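Side-chain contacts in beta-Ala-His dipeptidase (Homo sapiens, PDB 3DLJ), which catalyses zinc-dependent hydrolysis of Xaa-His dipeptides, above all carnosine and anserine: residues A[58-63]-A[70-75]; A[186-191]-A[432-437]. All blocks are in the same frame, centred on the assembly; numbering follows the deposited sequence.

Interaction 1: residues A[58-63]-A[70-75]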
ATOM      1  N   VAL A  58       3.864  -5.548  21.151  1.00 33.05           N
ATOM      2  CA  VAL A  58       4.871  -6.557  20.786  1.00 33.70           C
ATOM      3  C   VAL A  58       6.062  -5.938  20.016  1.00 34.51           C
ATOM      4  O   VAL A  58       7.236  -6.255  20.297  1.00 33.99           O
ATOM      5  CB  VAL A  58       4.232  -7.726  19.984  1.00 34.11           C
ATOM      6  CG1 VAL A  58       5.317  -8.620  19.314  1.00 32.91           C
ATOM      7  CG2 VAL A  58       3.331  -8.560  20.895  1.00 33.22           C
ATOM      8  N   ALA A  59       5.739  -5.056  19.065  1.00 35.07           N
ATOM      9  CA  ALA A  59       6.726  -4.255  18.328  1.00 35.77           C
ATOM     10  C   ALA A  59       7.521  -3.270  19.213  1.00 36.14           C
ATOM     11  O   ALA A  59       8.734  -3.145  19.056  1.00 35.84           O
ATOM     12  CB  ALA A  59       6.049  -3.511  17.169  1.00 34.97           C
ATOM     13  N   ALA A  60       6.844  -2.574  20.131  1.00 36.86           N
ATOM     14  CA  ALA A  60       7.521  -1.664  21.071  1.00 37.22           C
ATOM     15  C   ALA A  60       8.523  -2.427  21.900  1.00 37.98           C
ATOM     16  O   ALA A  60       9.628  -1.935  22.153  1.00 38.09           O
ATOM     17  CB  ALA A  60       6.523  -0.987  21.986  1.00 37.27           C
ATOM     18  N   ASP A  61       8.142  -3.638  22.324  1.00 38.79           N
ATOM     19  CA  ASP A  61       9.030  -4.472  23.146  1.00 39.46           C
ATOM     20  C   ASP A  61      10.204  -4.993  22.343  1.00 38.68           C
ATOM     21  O   ASP A  61      11.328  -5.041  22.846  1.00 38.09           O
ATOM     22  CB  ASP A  61       8.305  -5.633  23.836  1.00 40.34           C
ATOM     23  CG  ASP A  61       9.245  -6.443  24.722  1.00 44.76           C
ATOM     24  OD1 ASP A  61       9.927  -5.825  25.591  1.00 47.96           O
ATOM     25  OD2 ASP A  61       9.330  -7.685  24.534  1.00 48.88           O
ATOM     26  N   THR A  62       9.943  -5.363  21.096  1.00 37.86           N
ATOM     27  CA  THR A  62      10.990  -5.815  20.192  1.00 37.74           C
ATOM     28  C   THR A  62      12.079  -4.765  19.995  1.00 37.51           C
ATOM     29  O   THR A  62      13.260  -5.087  20.040  1.00 37.92           O
ATOM     30  CB  THR A  62      10.408  -6.250  18.824  1.00 37.37           C
ATOM     31  OG1 THR A  62       9.665  -7.442  19.015  1.00 37.51           O
ATOM     32  CG2 THR A  62      11.520  -6.525  17.792  1.00 37.52           C
ATOM     33  N   LEU A  63      11.667  -3.521  19.781  1.00 37.86           N
ATOM     34  CA  LEU A  63      12.591  -2.399  19.575  1.00 38.12           C
ATOM     35  C   LEU A  63      13.399  -2.063  20.820  1.00 38.22           C
ATOM     36  O   LEU A  63      14.588  -1.807  20.718  1.00 38.45           O
ATOM     37  CB  LEU A  63      11.852  -1.156  19.055  1.00 37.52           C
ATOM     38  CG  LEU A  63      11.234  -1.312  17.665  1.00 37.81           C
ATOM     39  CD1 LEU A  63      10.555  -0.022  17.193  1.00 37.45           C
ATOM     40  CD2 LEU A  63      12.256  -1.803  16.648  1.00 37.20           C
ATOM     41  N   VAL A  70      12.206   3.867  23.069  1.00 36.23           N
ATOM     42  CA  VAL A  70      10.889   3.667  22.440  1.00 37.00           C
ATOM     43  C   VAL A  70       9.805   4.513  23.100  1.00 38.22           C
ATOM     44  O   VAL A  70       9.649   4.481  24.320  1.00 38.56           O
ATOM     45  CB  VAL A  70      10.428   2.183  22.510  1.00 36.82           C
ATOM     46  CG1 VAL A  70       9.048   2.004  21.827  1.00 35.78           C
ATOM     47  CG2 VAL A  70      11.472   1.257  21.894  1.00 35.37           C
ATOM     48  N   ALA A  71       9.058   5.265  22.301  1.00 39.09           N
ATOM     49  CA  ALA A  71       7.844   5.905  22.814  1.00 40.29           C
ATOM     50  C   ALA A  71       6.620   5.390  22.055  1.00 40.82           C
ATOM     51  O   ALA A  71       6.599   5.432  20.823  1.00 40.86           O
ATOM     52  CB  ALA A  71       7.937   7.428  22.714  1.00 40.42           C
ATOM     53  N   SER A  72       5.624   4.888  22.789  1.00 41.18           N
ATOM     54  CA  SER A  72       4.340   4.532  22.200  1.00 42.19           C
ATOM     55  C   SER A  72       3.392   5.679  22.520  1.00 42.55           C
ATOM     56  O   SER A  72       2.960   5.841  23.668  1.00 42.86           O
ATOM     57  CB  SER A  72       3.806   3.211  22.765  1.00 42.53           C
ATOM     58  OG  SER A  72       4.835   2.224  22.835  1.00 45.01           O
ATOM     59  N   VAL A  73       3.102   6.478  21.498  1.00 42.58           N
ATOM     60  CA  VAL A  73       2.338   7.719  21.613  1.00 42.72           C
ATOM     61  C   VAL A  73       0.828   7.458  21.618  1.00 43.08           C
ATOM     62  O   VAL A  73       0.282   6.887  20.665  1.00 42.52           O
ATOM     63  CB  VAL A  73       2.662   8.661  20.415  1.00 42.85           C
ATOM     64  CG1 VAL A  73       1.855   9.957  20.492  1.00 42.07           C
ATOM     65  CG2 VAL A  73       4.163   8.931  20.327  1.00 42.49           C
ATOM     66  N   ASP A  74       0.156   7.897  22.681  1.00 43.83           N
ATOM     67  CA  ASP A  74      -1.293   7.779  22.781  1.00 44.54           C
ATOM     68  C   ASP A  74      -1.960   8.624  21.679  1.00 45.12           C
ATOM     69  O   ASP A  74      -1.675   9.820  21.540  1.00 45.50           O
ATOM     70  CB  ASP A  74      -1.765   8.184  24.189  1.00 44.97           C
ATOM     71  N   MET A  75      -2.814   7.995  20.878  1.00 45.00           N
ATOM     72  CA  MET A  75      -3.397   8.658  19.711  1.00 45.55           C
ATOM     73  C   MET A  75      -4.863   9.116  19.887  1.00 45.99           C
ATOM     74  O   MET A  75      -5.393   9.847  19.040  1.00 45.41           O
ATOM     75  CB  MET A  75      -3.272   7.766  18.466  1.00 45.45           C
ATOM     76  CG  MET A  75      -1.843   7.331  18.124  1.00 44.69           C
ATOM     77  SD  MET A  75      -0.735   8.721  17.840  1.00 41.81           S
ATOM     78  CE  MET A  75      -1.170   9.182  16.158  1.00 40.55           C
TER

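Interaction 2: residues A[186-191]-A[432-437]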
ATOM      1  N   GLU A 186      -1.291  14.825  12.069  1.00 45.30           N
ATOM      2  CA  GLU A 186      -1.179  15.760  13.197  1.00 44.93           C
ATOM      3  C   GLU A 186       0.002  15.461  14.127  1.00 44.54           C
ATOM      4  O   GLU A 186       0.638  16.388  14.649  1.00 44.38           O
ATOM      5  CB  GLU A 186      -2.486  15.818  14.007  1.00 45.60           C
ATOM      6  N   LEU A 187       0.287  14.176  14.341  1.00 44.12           N
ATOM      7  CA  LEU A 187       1.448  13.777  15.131  1.00 43.34           C
ATOM      8  C   LEU A 187       2.732  14.113  14.396  1.00 43.13           C
ATOM      9  O   LEU A 187       3.683  14.606  15.005  1.00 42.22           O
ATOM     10  CB  LEU A 187       1.423  12.277  15.483  1.00 43.74           C
ATOM     11  CG  LEU A 187       2.622  11.744  16.299  1.00 43.46           C
ATOM     12  CD1 LEU A 187       2.667  12.361  17.717  1.00 43.70           C
ATOM     13  CD2 LEU A 187       2.636  10.225  16.363  1.00 43.04           C
ATOM     14  N   VAL A 188       2.751  13.829  13.091  1.00 43.10           N
ATOM     15  CA  VAL A 188       3.905  14.137  12.238  1.00 43.23           C
ATOM     16  C   VAL A 188       4.182  15.635  12.280  1.00 43.48           C
ATOM     17  O   VAL A 188       5.299  16.054  12.596  1.00 43.43           O
ATOM     18  CB  VAL A 188       3.698  13.645  10.772  1.00 43.16           C
ATOM     19  CG1 VAL A 188       4.648  14.350   9.821  1.00 42.80           C
ATOM     20  CG2 VAL A 188       3.898  12.133  10.694  1.00 42.56           C
ATOM     21  N   GLU A 189       3.147  16.422  11.974  1.00 44.10           N
ATOM     22  CA  GLU A 189       3.162  17.882  12.080  1.00 44.70           C
ATOM     23  C   GLU A 189       3.716  18.365  13.426  1.00 44.32           C
ATOM     24  O   GLU A 189       4.663  19.156  13.457  1.00 44.43           O
ATOM     25  CB  GLU A 189       1.746  18.426  11.824  1.00 45.23           C
ATOM     26  CG  GLU A 189       1.564  19.918  12.076  1.00 47.60           C
ATOM     27  CD  GLU A 189       2.303  20.788  11.066  1.00 50.43           C
ATOM     28  OE1 GLU A 189       2.149  20.569   9.835  1.00 51.21           O
ATOM     29  OE2 GLU A 189       3.037  21.699  11.520  1.00 51.60           O
ATOM     30  N   LYS A 190       3.149  17.867  14.531  1.00 44.17           N
ATOM     31  CA  LYS A 190       3.664  18.141  15.891  1.00 44.17           C
ATOM     32  C   LYS A 190       5.146  17.806  16.071  1.00 43.93           C
ATOM     33  O   LYS A 190       5.848  18.493  16.837  1.00 43.89           O
ATOM     34  CB  LYS A 190       2.809  17.432  16.963  1.00 44.02           C
ATOM     35  CG  LYS A 190       3.529  17.111  18.272  1.00 44.86           C
ATOM     36  CD  LYS A 190       2.566  16.918  19.441  1.00 45.01           C
ATOM     37  N   GLU A 191       5.609  16.768  15.362  1.00 43.82           N
ATOM     38  CA  GLU A 191       6.980  16.243  15.495  1.00 43.87           C
ATOM     39  C   GLU A 191       7.989  16.707  14.429  1.00 43.86           C
ATOM     40  O   GLU A 191       9.157  16.332  14.504  1.00 43.70           O
ATOM     41  CB  GLU A 191       6.982  14.705  15.523  1.00 43.88           C
ATOM     42  CG  GLU A 191       6.353  14.045  16.750  1.00 44.76           C
ATOM     43  CD  GLU A 191       7.055  14.349  18.063  1.00 47.32           C
ATOM     44  OE1 GLU A 191       8.295  14.548  18.079  1.00 47.80           O
ATOM     45  OE2 GLU A 191       6.352  14.365  19.098  1.00 48.12           O
ATOM     46  N   ALA A 432       4.039   8.660   1.724  1.00 39.73           N
ATOM     47  CA  ALA A 432       5.154   9.258   0.990  1.00 40.48           C
ATOM     48  C   ALA A 432       4.915  10.752   0.766  1.00 41.86           C
ATOM     49  O   ALA A 432       5.788  11.580   1.047  1.00 42.62           O
ATOM     50  CB  ALA A 432       5.367   8.529  -0.325  1.00 39.55           C
ATOM     51  N   LYS A 433       3.712  11.081   0.287  1.00 43.49           N
ATOM     52  CA  LYS A 433       3.245  12.449   0.080  1.00 44.55           C
ATOM     53  C   LYS A 433       3.241  13.244   1.396  1.00 45.50           C
ATOM     54  O   LYS A 433       3.780  14.346   1.462  1.00 45.00           O
ATOM     55  CB  LYS A 433       1.843  12.400  -0.553  1.00 44.81           C
ATOM     56  CG  LYS A 433       1.351  13.687  -1.215  1.00 45.48           C
ATOM     57  CD  LYS A 433       2.265  14.110  -2.347  1.00 45.26           C
ATOM     58  CE  LYS A 433       1.524  14.898  -3.379  1.00 45.68           C
ATOM     59  NZ  LYS A 433       2.511  15.520  -4.317  1.00 46.94           N
ATOM     60  N   MET A 434       2.660  12.662   2.448  1.00 46.72           N
ATOM     61  CA  MET A 434       2.630  13.280   3.783  1.00 48.31           C
ATOM     62  C   MET A 434       4.003  13.671   4.355  1.00 48.48           C
ATOM     63  O   MET A 434       4.171  14.792   4.847  1.00 48.70           O
ATOM     64  CB  MET A 434       1.899  12.372   4.765  1.00 48.24           C
ATOM     65  CG  MET A 434       1.824  12.916   6.179  1.00 48.71           C
ATOM     66  SD  MET A 434       1.326  11.615   7.310  1.00 51.29           S
ATOM     67  CE  MET A 434      -0.227  11.077   6.548  1.00 51.90           C
ATOM     68  N   PHE A 435       4.982  12.766   4.306  1.00 49.03           N
ATOM     69  CA  PHE A 435       6.352  13.128   4.726  1.00 49.89           C
ATOM     70  C   PHE A 435       6.948  14.246   3.862  1.00 50.24           C
ATOM     71  O   PHE A 435       7.733  15.052   4.358  1.00 50.00           O
ATOM     72  CB  PHE A 435       7.303  11.918   4.770  1.00 49.64           C
ATOM     73  CG  PHE A 435       7.110  11.026   5.970  1.00 49.51           C
ATOM     74  CD1 PHE A 435       7.295  11.516   7.258  1.00 49.46           C
ATOM     75  CD2 PHE A 435       6.754   9.690   5.809  1.00 49.99           C
ATOM     76  CE1 PHE A 435       7.120  10.695   8.368  1.00 49.64           C
ATOM     77  CE2 PHE A 435       6.579   8.853   6.915  1.00 50.58           C
ATOM     78  CZ  PHE A 435       6.759   9.357   8.196  1.00 50.17           C
ATOM     79  N   GLN A 436       6.567  14.292   2.583  1.00 51.23           N
ATOM     80  CA  GLN A 436       7.029  15.354   1.672  1.00 52.55           C
ATOM     81  C   GLN A 436       6.403  16.728   1.976  1.00 52.76           C
ATOM     82  O   GLN A 436       7.082  17.750   1.890  1.00 52.52           O
ATOM     83  CB  GLN A 436       6.789  14.972   0.206  1.00 52.09           C
ATOM     84  CG  GLN A 436       7.722  15.665  -0.780  1.00 52.97           C
ATOM     85  CD  GLN A 436       7.404  15.317  -2.228  1.00 53.73           C
ATOM     86  OE1 GLN A 436       6.351  15.699  -2.760  1.00 54.41           O
ATOM     87  NE2 GLN A 436       8.313  14.578  -2.874  1.00 54.13           N
ATOM     88  N   GLU A 437       5.118  16.735   2.329  1.00 53.57           N
ATOM     89  CA  GLU A 437       4.380  17.973   2.621  1.00 54.55           C
ATOM     90  C   GLU A 437       4.721  18.577   3.991  1.00 54.79           C
ATOM     91  O   GLU A 437       4.922  19.787   4.106  1.00 54.86           O
ATOM     92  CB  GLU A 437       2.863  17.752   2.511  1.00 54.52           C
ATOM     93  CG  GLU A 437       2.358  17.304   1.131  1.00 56.33           C
ATOM     94  CD  GLU A 437       2.601  18.338   0.043  1.00 59.19           C
ATOM     95  OE1 GLU A 437       3.704  18.342  -0.564  1.00 60.06           O
ATOM     96  OE2 GLU A 437       1.685  19.152  -0.205  1.00 59.63           O
TER

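Interaction 1: residues A[58-63]-A[70-75]
Val70 meets Ala60 and Leu63 with both of its methyls, and these apolar touches make up most of the contact. With CG1 anti to the backbone N (chi1 -179°), the two branches divide the work: Val70 CG1 lies 3.9 Å from Ala60 CB, while Val70 CG2 settles 3.7 Å from Leu63 CB, one turn further along the helix. The same CG2 is also 3.7 Å from Ala60 O, so the valine covers a backbone carbonyl as well as carbon. Cutting the side chain back to an alanine is likely to leave Ala60 CB and Leu63 CB without the methyls that meet them and to open a gap between helix and strand.

The unit is a helix followed by an antiparallel strand: the axes of segments 58-63 and 70-73 approach to 8.8 Å and run nearly antiparallel, at 163°. Strand 69-73 is an edge strand of the mixed sheet of the alpha/beta catalytic domain, and its Ala71 and Val73 pair through the backbone with Leu93 and Val91. Leu63 also packs on Ile92 and Ala94 of the neighbouring strand 91-96, and on Ile152 of helix 141-160.

Polar groups add little to the contact, and no hydrogen bond spans it. At the more open end Ser72 OG rests 3.7 Å from Ala60 CB. Within the helix, Thr62 OG1 bonds to Val58 O at 3.0 Å, and Thr62 N grips that same oxygen from the opposite face of the carbonyl plane.

Interaction 2: residues A[186-191]-A[432-437]
The backbones of the two helical segments come nearest at Val188 and Phe435, whose CA atoms are 8.0 Å apart, a spacing that leaves room for side chains between them. This is helix-helix packing within the alpha/beta catalytic domain of an M20 metallopeptidase: helix 184-191 lies against the central sheet, with Leu187 on Val91 and Glu191 on Leu93, and helix 430-438 packs against it. No hydrogen bond crosses, and the contact is buried and apolar.

Val188 is the one residue of 186-191 that touches the other helix, and it meets two neighbours there, Met434 and Phe435. Its CG2 methyl does the work for both. The first partner is a thioether: Met434 SD is 4.3 Å from Val188 CG2, brought there by a side chain extended through its first two torsions (chi1 179°, chi2 -166°). Phe435 comes in beside it, with its CB pointing along the interface rather than across, so that the ring is what reaches Val188.

Around this contact, Val443 packs on Phe435, while Lys433 NZ hydrogen-bonds to Pro395 O, tying helix 430-438 to strand 384-397. The zinc centre is near but separate: the Phe435 side chain is about 12 Å from a bound zinc ion, and that of Met434 about 9 Å from the side chain of Glu177, the probable proton acceptor. On the ring, the atom nearest to Val188 is Phe435 CE1, 4.2 Å from Val188 CG2.

How the interactions relate
From the N terminus, interaction 1 comes first and closes a short connection, with residues 66-68 linking helix 46-65 to edge strand 69-73. Interaction 2 opens only after it is complete, so the two are in series and neither nest nor cross. Its loop is long: the 240 residues between 186-191 and 432-437 run out through the separate five-stranded sheet and return to the catalytic domain. Leu187 joins the contacts, its CD1 being 3.8 Å from Val73 CG1 and its CD2 4.0 Å from Met75 CE. Helix 46-65 meets Ile92 and Ala94, helix 184-191 meets Val91 and Leu93, consistent with opposite faces of the same sheet.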